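Local structure of solute-binding periplasmic protein of iron/siderophore ABC transporter (Yersinia pestis, 6B2Y) at residues Asn194-Asn199 / Leu341-Phe346; Ser336-Leu341 / Ser366-Phe371. The protein probably binds a chelated transition metal, most likely siderophore iron, in the periplasm and hands it to an ABC transporter for import. All blocks are in the same frame, centred on the assembly; numbering follows the deposited sequence.

Contact 1: Asn194-Asn199 / Leu341-Phe346; sequences NFYQDN and LAIQSF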
loop_
_atom_site.group_PDB
_atom_site.type_symbol
_atom_site.label_atom_id
_atom_site.label_comp_id
_atom_site.label_asym_id
_atom_site.label_seq_id
_atom_site.Cartn_x
_atom_site.Cartn_y
_atom_site.Cartn_z
ATOM N N ASN A 194 -11.059 13.092 -5.729
ATOM C CA ASN A 194 -11.490 14.198 -4.882
ATOM C C ASN A 194 -11.411 13.834 -3.402
ATOM O O ASN A 194 -10.955 14.640 -2.590
ATOM C CB ASN A 194 -12.912 14.614 -5.272
ATOM C CG ASN A 194 -12.937 15.473 -6.525
ATOM O OD1 ASN A 194 -11.942 16.093 -6.853
ATOM N ND2 ASN A 194 -14.066 15.508 -7.226
ATOM N N PHE A 195 -11.853 12.620 -3.030
ATOM C CA PHE A 195 -11.780 12.202 -1.626
ATOM C C PHE A 195 -10.339 12.133 -1.143
ATOM O O PHE A 195 -10.013 12.559 -0.032
ATOM C CB PHE A 195 -12.474 10.844 -1.458
ATOM C CG PHE A 195 -12.238 10.190 -0.115
ATOM C CD1 PHE A 195 -13.052 10.492 0.970
ATOM C CD2 PHE A 195 -11.212 9.268 0.057
ATOM C CE1 PHE A 195 -12.841 9.876 2.217
ATOM C CE2 PHE A 195 -10.997 8.654 1.282
ATOM C CZ PHE A 195 -11.816 8.958 2.370
ATOM N N TYR A 196 -9.455 11.605 -1.975
ATOM C CA TYR A 196 -8.056 11.485 -1.592
ATOM C C TYR A 196 -7.403 12.858 -1.452
ATOM O O TYR A 196 -6.750 13.151 -0.442
ATOM C CB TYR A 196 -7.346 10.645 -2.649
ATOM C CG TYR A 196 -5.885 10.356 -2.422
ATOM C CD1 TYR A 196 -4.907 11.324 -2.705
ATOM C CD2 TYR A 196 -5.470 9.105 -1.987
ATOM C CE1 TYR A 196 -3.571 11.060 -2.531
ATOM C CE2 TYR A 196 -4.138 8.831 -1.807
ATOM C CZ TYR A 196 -3.190 9.807 -2.085
ATOM O OH TYR A 196 -1.855 9.546 -1.916
ATOM N N GLN A 197 -7.563 13.714 -2.467
ATOM C CA GLN A 197 -6.919 15.020 -2.421
ATOM C C GLN A 197 -7.424 15.841 -1.239
ATOM O O GLN A 197 -6.635 16.506 -0.561
ATOM C CB GLN A 197 -7.143 15.776 -3.728
ATOM C CG GLN A 197 -6.270 17.023 -3.817
ATOM C CD GLN A 197 -4.793 16.685 -3.976
ATOM O OE1 GLN A 197 -4.351 16.298 -5.060
ATOM N NE2 GLN A 197 -4.033 16.798 -2.891
ATOM N N ASP A 198 -8.729 15.790 -0.973
ATOM C CA ASP A 198 -9.281 16.477 0.196
ATOM C C ASP A 198 -8.623 15.992 1.476
ATOM O O ASP A 198 -8.273 16.793 2.351
ATOM C CB ASP A 198 -10.787 16.263 0.271
ATOM C CG ASP A 198 -11.533 17.163 -0.684
ATOM O OD1 ASP A 198 -10.861 18.011 -1.305
ATOM O OD2 ASP A 198 -12.768 17.026 -0.809
ATOM N N ASN A 199 -8.425 14.685 1.593
ATOM C CA ASN A 199 -7.851 14.157 2.821
ATOM C C ASN A 199 -6.341 14.303 2.901
ATOM O O ASN A 199 -5.807 14.320 4.012
ATOM C CB ASN A 199 -8.292 12.706 3.010
ATOM C CG ASN A 199 -9.659 12.634 3.654
ATOM O OD1 ASN A 199 -9.787 12.898 4.839
ATOM N ND2 ASN A 199 -10.687 12.382 2.860
ATOM N N LEU A 341 -4.357 7.036 4.223
ATOM C CA LEU A 341 -4.465 6.721 5.643
ATOM C C LEU A 341 -3.104 6.685 6.317
ATOM O O LEU A 341 -2.985 7.029 7.500
ATOM C CB LEU A 341 -5.187 5.389 5.836
ATOM C CG LEU A 341 -6.605 5.398 5.269
ATOM C CD1 LEU A 341 -7.163 3.980 5.175
ATOM C CD2 LEU A 341 -7.507 6.275 6.102
ATOM N N ALA A 342 -2.061 6.277 5.594
ATOM C CA ALA A 342 -0.724 6.336 6.170
ATOM C C ALA A 342 -0.224 7.772 6.257
ATOM O O ALA A 342 0.437 8.153 7.233
ATOM C CB ALA A 342 0.244 5.483 5.346
ATOM N N ILE A 343 -0.517 8.587 5.242
ATOM C CA ILE A 343 -0.084 9.983 5.291
ATOM C C ILE A 343 -0.673 10.688 6.504
ATOM O O ILE A 343 0.034 11.407 7.233
ATOM C CB ILE A 343 -0.459 10.699 3.988
ATOM C CG1 ILE A 343 0.330 10.105 2.815
ATOM C CG2 ILE A 343 -0.215 12.190 4.114
ATOM C CD1 ILE A 343 -0.283 10.525 1.465
ATOM N N GLN A 344 -1.961 10.462 6.760
ATOM C CA GLN A 344 -2.628 11.099 7.895
ATOM C C GLN A 344 -2.097 10.560 9.214
ATOM O O GLN A 344 -1.898 11.326 10.170
ATOM C CB GLN A 344 -4.141 10.900 7.808
ATOM C CG GLN A 344 -4.829 11.717 6.728
ATOM C CD GLN A 344 -6.336 11.626 6.830
ATOM O OE1 GLN A 344 -6.873 10.801 7.579
ATOM N NE2 GLN A 344 -7.024 12.460 6.090
ATOM N N SER A 345 -1.863 9.246 9.294
ATOM C CA SER A 345 -1.328 8.668 10.527
ATOM C C SER A 345 0.071 9.199 10.822
ATOM O O SER A 345 0.378 9.552 11.968
ATOM C CB SER A 345 -1.304 7.139 10.436
ATOM O OG SER A 345 -2.613 6.611 10.545
ATOM N N PHE A 346 0.935 9.271 9.801
ATOM C CA PHE A 346 2.266 9.844 9.999
ATOM C C PHE A 346 2.171 11.262 10.546
ATOM O O PHE A 346 2.857 11.617 11.514
ATOM C CB PHE A 346 3.060 9.863 8.688
ATOM C CG PHE A 346 3.547 8.518 8.240
ATOM C CD1 PHE A 346 3.042 7.347 8.811
ATOM C CD2 PHE A 346 4.487 8.415 7.232
ATOM C CE1 PHE A 346 3.485 6.113 8.384
ATOM C CE2 PHE A 346 4.928 7.187 6.788
ATOM C CZ PHE A 346 4.427 6.016 7.386
#
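Gln344 grips Asn199 with its amide nitrogen, at the backbone O and at OD1, where helix 340-350 packs on helix 186-207. The latter helix runs between the two sheet-bearing lobes, as the connecting helix does in class III periplasmic binding proteins, so the contact shows how one lobe is fastened to that strut. Gln344 is the side chain to follow. Its CB points at the partner helix, and with CG anti to the carbonyl carbon (chi1 -72°) and the chain extended beyond, the amide is carried straight across the gap. CG passes 3.9 Å from Asn199 O, a glancing approach, and CD brings the amide group alongside the same residue. At the tip, NE2 spends its two N-H groups on Asn199: one gives a nearly straight bond to the backbone O (3.0 Å, 169° at the hydrogen), the other a more bent one to OD1 (3.1 Å). Both acceptors lie close to the Gln344 amide plane, although the Asn199 amide is turned 60° from it. The remaining branch, OE1, bonds to Thr363 on helix 360-371, so both ends of the buried amide are engaged and its rotation is fixed. Asn199 is itself positioned by its own helix. Its ND2 donates to Phe195 O at 3.0 Å, reaching that carbonyl from the face opposite to the backbone N of Asn199, while OD1 also receives Lys202 NZ, whose charge would probably polarise the amide. Beside this grip lies a lighter touch. Tyr196, whose hydroxyl is bonded to Asn339, crosses Ile343 at about a right angle; Ile343 also touches Phe242 of helix 239-245. A tyrosine hydroxyl oxygen here meets a methyl, Tyr196 OH against Ile343 CD1 at 3.9 Å.

Contact 2: Ser336-Leu341 / Ser366-Phe371; sequences SPYNVL and SLYSQF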
loop_
_atom_site.group_PDB
_atom_site.type_symbol
_atom_site.label_atom_id
_atom_site.label_comp_id
_atom_site.label_asym_id
_atom_site.label_seq_id
_atom_site.Cartn_x
_atom_site.Cartn_y
_atom_site.Cartn_z
ATOM N N SER A 336 -0.593 1.036 -2.494
ATOM C CA SER A 336 -2.059 1.035 -2.503
ATOM C C SER A 336 -2.577 2.458 -2.512
ATOM O O SER A 336 -2.075 3.277 -1.738
ATOM C CB SER A 336 -2.626 0.317 -1.274
ATOM O OG SER A 336 -4.005 0.654 -1.111
ATOM N N PRO A 337 -3.604 2.774 -3.304
ATOM C CA PRO A 337 -4.185 4.126 -3.241
ATOM C C PRO A 337 -4.900 4.425 -1.927
ATOM O O PRO A 337 -5.298 5.587 -1.710
ATOM C CB PRO A 337 -5.157 4.153 -4.424
ATOM C CG PRO A 337 -5.502 2.676 -4.646
ATOM C CD PRO A 337 -4.252 1.927 -4.323
ATOM N N TYR A 338 -5.039 3.447 -1.035
ATOM C CA TYR A 338 -5.518 3.749 0.309
ATOM C C TYR A 338 -4.476 4.487 1.130
ATOM O O TYR A 338 -4.737 4.818 2.290
ATOM C CB TYR A 338 -5.880 2.474 1.083
ATOM C CG TYR A 338 -7.054 1.626 0.642
ATOM C CD1 TYR A 338 -7.689 0.795 1.562
ATOM C CD2 TYR A 338 -7.497 1.593 -0.678
ATOM C CE1 TYR A 338 -8.743 -0.011 1.186
ATOM C CE2 TYR A 338 -8.551 0.786 -1.066
ATOM C CZ TYR A 338 -9.162 -0.024 -0.128
ATOM O OH TYR A 338 -10.207 -0.842 -0.502
ATOM N N ASN A 339 -3.291 4.743 0.562
ATOM C CA ASN A 339 -2.150 5.239 1.328
ATOM C C ASN A 339 -2.398 6.583 1.999
ATOM O O ASN A 339 -1.584 6.983 2.840
ATOM C CB ASN A 339 -0.895 5.294 0.436
ATOM C CG ASN A 339 -1.017 6.290 -0.727
ATOM O OD1 ASN A 339 -1.519 7.396 -0.559
ATOM N ND2 ASN A 339 -0.523 5.899 -1.906
ATOM N N VAL A 340 -3.476 7.298 1.650
ATOM C CA VAL A 340 -3.782 8.537 2.367
ATOM C C VAL A 340 -3.943 8.256 3.859
ATOM O O VAL A 340 -3.679 9.128 4.700
ATOM C CB VAL A 340 -5.025 9.231 1.765
ATOM C CG1 VAL A 340 -6.240 8.315 1.747
ATOM C CG2 VAL A 340 -5.348 10.561 2.502
ATOM N N LEU A 341 -4.357 7.036 4.223
ATOM C CA LEU A 341 -4.465 6.721 5.643
ATOM C C LEU A 341 -3.104 6.685 6.317
ATOM O O LEU A 341 -2.985 7.029 7.500
ATOM C CB LEU A 341 -5.187 5.389 5.836
ATOM C CG LEU A 341 -6.605 5.398 5.269
ATOM C CD1 LEU A 341 -7.163 3.980 5.175
ATOM C CD2 LEU A 341 -7.507 6.275 6.102
ATOM N N SER A 366 -14.935 6.520 6.221
ATOM C CA SER A 366 -15.514 7.177 5.056
ATOM C C SER A 366 -15.099 6.483 3.766
ATOM O O SER A 366 -15.922 6.295 2.862
ATOM C CB SER A 366 -15.106 8.654 5.026
ATOM O OG SER A 366 -15.536 9.302 6.219
ATOM N N LEU A 367 -13.821 6.117 3.658
ATOM C CA LEU A 367 -13.347 5.409 2.476
ATOM C C LEU A 367 -14.181 4.154 2.238
ATOM O O LEU A 367 -14.649 3.905 1.125
ATOM C CB LEU A 367 -11.864 5.062 2.650
ATOM C CG LEU A 367 -11.035 4.579 1.440
ATOM C CD1 LEU A 367 -9.559 4.825 1.710
ATOM C CD2 LEU A 367 -11.249 3.097 1.117
ATOM N N TYR A 368 -14.393 3.362 3.289
ATOM C CA TYR A 368 -15.121 2.106 3.133
ATOM C C TYR A 368 -16.586 2.353 2.785
ATOM O O TYR A 368 -17.128 1.737 1.860
ATOM C CB TYR A 368 -14.991 1.276 4.409
ATOM C CG TYR A 368 -13.710 0.477 4.446
ATOM C CD1 TYR A 368 -12.475 1.115 4.523
ATOM C CD2 TYR A 368 -13.730 -0.918 4.404
ATOM C CE1 TYR A 368 -11.292 0.394 4.540
ATOM C CE2 TYR A 368 -12.542 -1.653 4.438
ATOM C CZ TYR A 368 -11.327 -0.986 4.506
ATOM O OH TYR A 368 -10.138 -1.694 4.531
ATOM N N SER A 369 -17.254 3.251 3.515
ATOM C CA SER A 369 -18.679 3.447 3.258
ATOM C C SER A 369 -18.930 4.043 1.878
ATOM O O SER A 369 -19.930 3.708 1.233
ATOM C CB SER A 369 -19.304 4.321 4.350
ATOM O OG SER A 369 -18.477 5.423 4.676
ATOM N N GLN A 370 -18.022 4.890 1.383
ATOM C CA GLN A 370 -18.247 5.525 0.095
ATOM C C GLN A 370 -17.857 4.642 -1.087
ATOM O O GLN A 370 -18.453 4.771 -2.160
ATOM C CB GLN A 370 -17.469 6.844 0.006
ATOM C CG GLN A 370 -18.129 7.991 0.748
ATOM C CD GLN A 370 -17.220 9.185 0.857
ATOM O OE1 GLN A 370 -16.803 9.559 1.954
ATOM N NE2 GLN A 370 -16.887 9.779 -0.279
ATOM N N PHE A 371 -16.841 3.781 -0.938
ATOM C CA PHE A 371 -16.260 3.111 -2.097
ATOM C C PHE A 371 -16.266 1.587 -2.044
ATOM O O PHE A 371 -16.158 0.961 -3.104
ATOM C CB PHE A 371 -14.813 3.594 -2.312
ATOM C CG PHE A 371 -14.707 5.076 -2.490
ATOM C CD1 PHE A 371 -15.093 5.663 -3.682
ATOM C CD2 PHE A 371 -14.257 5.882 -1.467
ATOM C CE1 PHE A 371 -15.016 7.043 -3.851
ATOM C CE2 PHE A 371 -14.183 7.258 -1.628
ATOM C CZ PHE A 371 -14.576 7.833 -2.814
#
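Leu367 lays a methyl group over the ring of Tyr338 where the turn that follows strand 326-330 and enters helix 340-350 packs on the last turns of helix 360-371, joining two C-terminal helical elements of the chain. It is a textbook CH-pi contact: CD2 stands 4.0 Å from the centroid of the Tyr338 ring and only 12° off its normal. Two conformations bring this about. Leu367 extends CG away from its backbone N (chi1 -167°), sending the branched tip across the gap. In Tyr338, chi1 puts CG beside its own N and aims the ring at helix 360-371, and the rotation about CB-CG (chi2 -156°) turns a face to Leu367 CD2. An ST turn shapes the tyrosine backbone, Tyr338 N donating to Ser336 OG at 3.0 Å. Tyr368 comes in differently, its OH near the plane of the Tyr338 ring, 4.0 Å from the edge atom CE1. The other branch of Leu367 turns to Leu341, CD1 to CD1 at 4.3 Å. No hydrogen bond spans the segments, and Tyr338 OH pairs with Ser70 instead; cohesion therefore rests on dispersion and the weak polarity of a methyl over a pi face.

Helix 340-350 and the turn before it join the two contacts, whose centres are 8 Å apart: contact 1 ties this unit to helix 186-207, contact 2 to helix 360-371. Leu341 ends one segment and begins the other, but it makes its cross-contact in contact 2 alone. The two also touch directly, since Tyr196 CE2 lies 3.4 Å from Pro337 O and Asn199 CB packs on Val340 CG2 at 3.7 Å. Polar bonds to one neighbouring helix and apolar packing to another thus meet on this region. A bound sodium ion lies about 3 Å from the side chain of Tyr338, whereas the side chain of Ile343 in contact 1 is about 10 Å from a sodium ion.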